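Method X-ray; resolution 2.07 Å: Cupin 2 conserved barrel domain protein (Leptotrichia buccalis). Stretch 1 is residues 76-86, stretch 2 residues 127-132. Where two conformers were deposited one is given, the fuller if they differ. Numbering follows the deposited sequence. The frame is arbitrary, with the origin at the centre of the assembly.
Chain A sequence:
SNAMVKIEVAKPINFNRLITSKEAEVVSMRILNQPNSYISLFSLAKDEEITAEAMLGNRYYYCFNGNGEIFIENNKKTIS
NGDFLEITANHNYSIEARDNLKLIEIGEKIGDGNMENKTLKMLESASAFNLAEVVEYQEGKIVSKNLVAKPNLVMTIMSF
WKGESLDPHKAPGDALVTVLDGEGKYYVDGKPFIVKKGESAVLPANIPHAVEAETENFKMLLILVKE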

ATOM      1  N   LYS A  76     -19.423  12.577  -2.538  1.00 74.21           N
ATOM      2  CA  LYS A  76     -19.332  11.254  -1.950  1.00 71.63           C
ATOM      3  C   LYS A  76     -18.718  10.202  -2.881  1.00 69.44           C
ATOM      4  O   LYS A  76     -19.280   9.861  -3.904  1.00 70.19           O
ATOM      5  CB  LYS A  76     -20.712  10.782  -1.474  1.00 72.78           C
ATOM      6  CG  LYS A  76     -20.633   9.672  -0.423  1.00 72.03           C
ATOM      7  CD  LYS A  76     -21.940   9.518   0.403  1.00 74.98           C
ATOM      8  CE  LYS A  76     -22.879   8.438  -0.176  1.00 76.74           C
ATOM      9  NZ  LYS A  76     -23.842   7.891   0.840  1.00 78.00           N
ATOM     10  N   LYS A  77     -17.548   9.699  -2.498  1.00 66.13           N
ATOM     11  CA  LYS A  77     -16.967   8.507  -3.103  1.00 63.99           C
ATOM     12  C   LYS A  77     -17.067   7.404  -2.063  1.00 61.03           C
ATOM     13  O   LYS A  77     -16.836   7.639  -0.868  1.00 61.84           O
ATOM     14  CB  LYS A  77     -15.488   8.688  -3.452  1.00 63.42           C
ATOM     15  CG  LYS A  77     -15.055  10.082  -3.928  1.00 66.36           C
ATOM     16  CD  LYS A  77     -15.404  10.366  -5.384  1.00 69.14           C
ATOM     17  CE  LYS A  77     -14.642  11.590  -5.884  1.00 70.52           C
ATOM     18  NZ  LYS A  77     -15.170  12.079  -7.185  1.00 74.01           N
ATOM     19  N   THR A  78     -17.393   6.202  -2.508  1.00 58.00           N
ATOM     20  CA  THR A  78     -17.422   5.034  -1.645  1.00 55.09           C
ATOM     21  C   THR A  78     -16.067   4.307  -1.764  1.00 50.70           C
ATOM     22  O   THR A  78     -15.480   4.264  -2.833  1.00 49.12           O
ATOM     23  CB  THR A  78     -18.607   4.126  -2.031  1.00 55.82           C
ATOM     24  OG1 THR A  78     -19.826   4.760  -1.600  1.00 60.06           O
ATOM     25  CG2 THR A  78     -18.498   2.767  -1.376  1.00 56.06           C
ATOM     26  N   ILE A  79     -15.565   3.785  -0.649  1.00 47.48           N
ATOM     27  CA  ILE A  79     -14.308   3.044  -0.645  1.00 44.34           C
ATOM     28  C   ILE A  79     -14.527   1.751   0.117  1.00 42.51           C
ATOM     29  O   ILE A  79     -15.198   1.722   1.137  1.00 43.32           O
ATOM     30  CB  ILE A  79     -13.071   3.890  -0.116  1.00 43.97           C
ATOM     31  CG1 ILE A  79     -11.751   3.179  -0.448  1.00 43.12           C
ATOM     32  CG2 ILE A  79     -13.119   4.134   1.403  1.00 40.83           C
ATOM     33  CD1 ILE A  79     -10.449   4.055  -0.225  1.00 42.20           C
ATOM     34  N   SER A  80     -13.967   0.678  -0.416  1.00 40.98           N
ATOM     35  CA  SER A  80     -14.114  -0.647   0.154  0.60 40.43           C
ATOM     36  C   SER A  80     -12.803  -1.413   0.119  1.00 38.57           C
ATOM     37  O   SER A  80     -11.825  -1.007  -0.567  1.00 37.11           O
ATOM     38  CB  SER A  80     -15.192  -1.419  -0.624  0.60 42.31           C
ATOM     39  OG  SER A  80     -15.445  -2.665   0.005  0.60 45.15           O
ATOM     40  N   ASN A  81     -12.756  -2.514   0.856  1.00 37.69           N
ATOM     41  CA  ASN A  81     -11.581  -3.387   0.849  1.00 37.92           C
ATOM     42  C   ASN A  81     -11.066  -3.713  -0.565  1.00 36.66           C
ATOM     43  O   ASN A  81     -11.832  -4.115  -1.377  1.00 37.72           O
ATOM     44  CB  ASN A  81     -11.942  -4.708   1.538  1.00 38.95           C
ATOM     45  CG  ASN A  81     -10.724  -5.514   1.961  1.00 41.15           C
ATOM     46  OD1 ASN A  81     -10.883  -6.551   2.557  1.00 50.97           O
ATOM     47  ND2 ASN A  81      -9.523  -5.052   1.661  1.00 40.07           N
ATOM     48  N   GLY A  82      -9.768  -3.559  -0.821  1.00 34.78           N
ATOM     49  CA  GLY A  82      -9.186  -3.728  -2.153  1.00 33.25           C
ATOM     50  C   GLY A  82      -9.109  -2.483  -3.023  1.00 33.25           C
ATOM     51  O   GLY A  82      -8.507  -2.495  -4.115  1.00 32.57           O
ATOM     52  N   ASP A  83      -9.723  -1.403  -2.576  1.00 32.74           N
ATOM     53  CA  ASP A  83      -9.795  -0.206  -3.389  1.00 33.85           C
ATOM     54  C   ASP A  83      -8.618   0.732  -3.152  1.00 34.33           C
ATOM     55  O   ASP A  83      -8.121   0.843  -2.034  1.00 31.97           O
ATOM     56  CB  ASP A  83     -11.031   0.582  -3.088  1.00 34.71           C
ATOM     57  CG  ASP A  83     -12.294  -0.036  -3.667  1.00 38.95           C
ATOM     58  OD1 ASP A  83     -12.220  -0.841  -4.623  1.00 39.88           O
ATOM     59  OD2 ASP A  83     -13.371   0.344  -3.165  1.00 41.15           O
ATOM     60  N   PHE A  84      -8.277   1.457  -4.217  1.00 34.51           N
ATOM     61  CA  PHE A  84      -7.295   2.507  -4.234  1.00 34.97           C
ATOM     62  C   PHE A  84      -7.964   3.813  -4.633  1.00 37.52           C
ATOM     63  O   PHE A  84      -8.848   3.813  -5.512  1.00 37.89           O
ATOM     64  CB  PHE A  84      -6.258   2.131  -5.263  1.00 35.45           C
ATOM     65  CG  PHE A  84      -5.091   3.045  -5.304  1.00 36.93           C
ATOM     66  CD1 PHE A  84      -5.027   4.071  -6.227  1.00 41.37           C
ATOM     67  CD2 PHE A  84      -4.063   2.881  -4.412  1.00 41.05           C
ATOM     68  CE1 PHE A  84      -3.890   4.907  -6.269  1.00 44.35           C
ATOM     69  CE2 PHE A  84      -2.949   3.723  -4.432  1.00 43.96           C
ATOM     70  CZ  PHE A  84      -2.861   4.717  -5.366  1.00 41.73           C
ATOM     71  N   LEU A  85      -7.550   4.906  -3.989  1.00 37.83           N
ATOM     72  CA  LEU A  85      -8.042   6.227  -4.281  1.00 40.04           C
ATOM     73  C   LEU A  85      -6.928   7.276  -4.169  1.00 41.12           C
ATOM     74  O   LEU A  85      -6.158   7.258  -3.207  1.00 39.26           O
ATOM     75  CB  LEU A  85      -9.146   6.591  -3.274  1.00 41.08           C
ATOM     76  CG  LEU A  85      -9.817   7.984  -3.355  1.00 42.92           C
ATOM     77  CD1 LEU A  85     -10.592   8.152  -4.647  1.00 44.23           C
ATOM     78  CD2 LEU A  85     -10.734   8.129  -2.193  1.00 46.10           C
ATOM     79  N   GLU A  86      -6.873   8.183  -5.145  1.00 42.66           N
ATOM     80  CA  GLU A  86      -5.996   9.340  -5.123  1.00 45.65           C
ATOM     81  C   GLU A  86      -6.811  10.580  -4.801  1.00 48.02           C
ATOM     82  O   GLU A  86      -7.898  10.773  -5.339  1.00 47.62           O
ATOM     83  CB  GLU A  86      -5.322   9.592  -6.474  1.00 47.05           C
ATOM     84  CG  GLU A  86      -4.711  11.010  -6.549  1.00 51.87           C
ATOM     85  CD  GLU A  86      -3.915  11.349  -7.831  1.00 56.85           C
ATOM     86  OE1 GLU A  86      -3.650  10.473  -8.670  1.00 58.11           O
ATOM     87  OE2 GLU A  86      -3.532  12.537  -7.975  1.00 64.52           O
ATOM     88  N   SER A 127     -12.342   8.916  -8.469  1.00 61.92           N
ATOM     89  CA  SER A 127     -13.035   7.660  -8.148  1.00 60.89           C
ATOM     90  C   SER A 127     -12.160   6.470  -7.635  1.00 57.35           C
ATOM     91  O   SER A 127     -11.113   6.159  -8.206  1.00 57.71           O
ATOM     92  CB  SER A 127     -13.821   7.204  -9.363  1.00 62.35           C
ATOM     93  OG  SER A 127     -14.637   6.121  -8.986  1.00 63.93           O
ATOM     94  N   ALA A 128     -12.600   5.808  -6.557  1.00 54.23           N
ATOM     95  CA  ALA A 128     -11.903   4.631  -6.013  1.00 50.39           C
ATOM     96  C   ALA A 128     -12.101   3.443  -6.956  1.00 49.65           C
ATOM     97  O   ALA A 128     -13.165   3.287  -7.540  1.00 50.80           O
ATOM     98  CB  ALA A 128     -12.422   4.288  -4.647  1.00 48.61           C
ATOM     99  N   PHE A 129     -11.077   2.614  -7.110  1.00 46.41           N
ATOM    100  CA  PHE A 129     -11.170   1.429  -7.938  1.00 44.96           C
ATOM    101  C   PHE A 129     -10.435   0.233  -7.318  1.00 42.10           C
ATOM    102  O   PHE A 129      -9.467   0.412  -6.561  1.00 38.59           O
ATOM    103  CB  PHE A 129     -10.608   1.729  -9.341  1.00 46.13           C
ATOM    104  CG  PHE A 129      -9.214   2.263  -9.323  1.00 45.00           C
ATOM    105  CD1 PHE A 129      -8.984   3.616  -9.141  1.00 47.61           C
ATOM    106  CD2 PHE A 129      -8.140   1.420  -9.469  1.00 44.72           C
ATOM    107  CE1 PHE A 129      -7.701   4.117  -9.083  1.00 47.06           C
ATOM    108  CE2 PHE A 129      -6.861   1.903  -9.436  1.00 45.16           C
ATOM    109  CZ  PHE A 129      -6.635   3.264  -9.252  1.00 46.95           C
ATOM    110  N   ASN A 130     -10.864  -0.976  -7.676  1.00 40.79           N
ATOM    111  CA  ASN A 130     -10.218  -2.191  -7.197  1.00 39.36           C
ATOM    112  C   ASN A 130      -8.858  -2.319  -7.847  1.00 38.63           C
ATOM    113  O   ASN A 130      -8.724  -2.328  -9.071  1.00 39.16           O
ATOM    114  CB  ASN A 130     -11.104  -3.432  -7.439  1.00 40.29           C
ATOM    115  CG  ASN A 130     -10.488  -4.704  -6.874  1.00 41.97           C
ATOM    116  OD1 ASN A 130      -9.614  -5.325  -7.495  1.00 42.09           O
ATOM    117  ND2 ASN A 130     -10.896  -5.071  -5.672  1.00 39.82           N
ATOM    118  N   LEU A 131      -7.820  -2.416  -7.012  1.00 36.96           N
ATOM    119  CA  LEU A 131      -6.460  -2.389  -7.488  1.00 36.12           C
ATOM    120  C   LEU A 131      -6.056  -3.693  -8.190  1.00 36.13           C
ATOM    121  O   LEU A 131      -5.461  -3.645  -9.258  1.00 35.86           O
ATOM    122  CB  LEU A 131      -5.534  -2.113  -6.308  1.00 35.88           C
ATOM    123  CG  LEU A 131      -4.175  -1.561  -6.575  1.00 35.68           C
ATOM    124  CD1 LEU A 131      -4.254  -0.361  -7.471  1.00 36.06           C
ATOM    125  CD2 LEU A 131      -3.556  -1.224  -5.236  1.00 35.32           C
ATOM    126  N   ALA A 132      -6.393  -4.844  -7.599  1.00 35.10           N
ATOM    127  CA  ALA A 132      -6.015  -6.148  -8.149  1.00 35.95           C
ATOM    128  C   ALA A 132      -6.573  -6.338  -9.575  1.00 37.52           C
ATOM    129  O   ALA A 132      -5.919  -6.914 -10.486  1.00 37.78           O
ATOM    130  CB  ALA A 132      -6.490  -7.311  -7.189  1.00 33.93           C
TER
HETATM  131  O   HOH W   1     -12.536  -3.258  -4.077  1.00 44.58           O
HETATM  132  O   HOH W   2      -7.252  -4.911  -4.705  1.00 33.09           O
HETATM  133  O   HOH W   3      -8.868   7.402  -7.557  1.00 55.14           O

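The apolar centre of this contact is built around Phe84, a buried residue that lends more of its surface to the other stretch than any of its neighbours. Its side chain and that of Phe129 rise from the same face of the sheet, because the two residues form an antiparallel, hydrogen-bonded pair. Phe84 CD1 lies 3.5 Å from Phe129 CZ. The ring centroids are 5.7 Å apart and the planes meet at 58°, an oblique arrangement that brings the rings into van der Waals contact. Leu131 reaches the same ring, and its CD1 also packs 3.9 Å from Phe84 CB. A branched aliphatic side chain suits this place: the CA-to-CB bond of Leu131 points toward the other stretch, and the residue is buried, its CD1 packing against Phe84 in the strand that begins at Asp83, so its methyl groups can fill space beside an aromatic ring without leaving a polar group unsatisfied.

A second, smaller apolar patch surrounds Ala128. Its CB lies 4.2 Å from Leu85 CB and 4.4 Å from Ile79 CG1, while Thr78 O approaches the same methyl, Ala128 CB, at 3.6 Å. The short side chain fits where several neighbours converge. Leu85 leaves its backbone sideways, but the end of its side chain turns nearer, bringing CD1 to 3.6 Å from Ala128 N.

The backbone holds these side chains in register. Phe84 N donates to Phe129 O at 2.8 Å, and Phe129 N returns a bond to Phe84 O at 3.0 Å, so each residue of the pair is both donor and acceptor to the other. The same carbonyls also receive CA-H...O contacts: Asp83 CA lies 3.2 Å from Phe129 O, and Ala128 CA lies 3.2 Å from Phe84 O. Such close approaches are characteristic of antiparallel strands. Beyond the short bridge, Leu131 N donates to Gly82 O at 3.0 Å with a nearly straight angle of 172°, extending the ladder to the turn.

That turn is type II, running from Ser80 to Asp83 and closed by Asp83 N donating to Ser80 O at 2.9 Å. Glycine is well suited to position 82: with phi near 91° and psi near -8°, a CB would be jammed against the preceding carbonyl oxygen, and it would also fall 2.9 Å from Asn130 ND2. Asp83 braces the turn from its other end, accepting a bond from Ser80 N to its OD2 at 2.8 Å.

At the polar edge, Asp83 OD1 comes within 3.3 Å of Asn130 N, but the angle is too poor for a hydrogen bond. Water 1 makes the connection instead, donating to Asp83 OD1 at 2.5 Å and to Asn81 O at 2.9 Å while accepting from Asn130 ND2 at 2.9 Å. An amide that can donate is apt here, since the water's own hydrogens are committed to two acceptors. Water 2 likewise links Gly82 O, at 2.8 Å from its oxygen, to Ala132 N, at 3.0 Å. Water 3 joins Ser127 O, at 2.6 Å, to Glu86 N, at 3.2 Å.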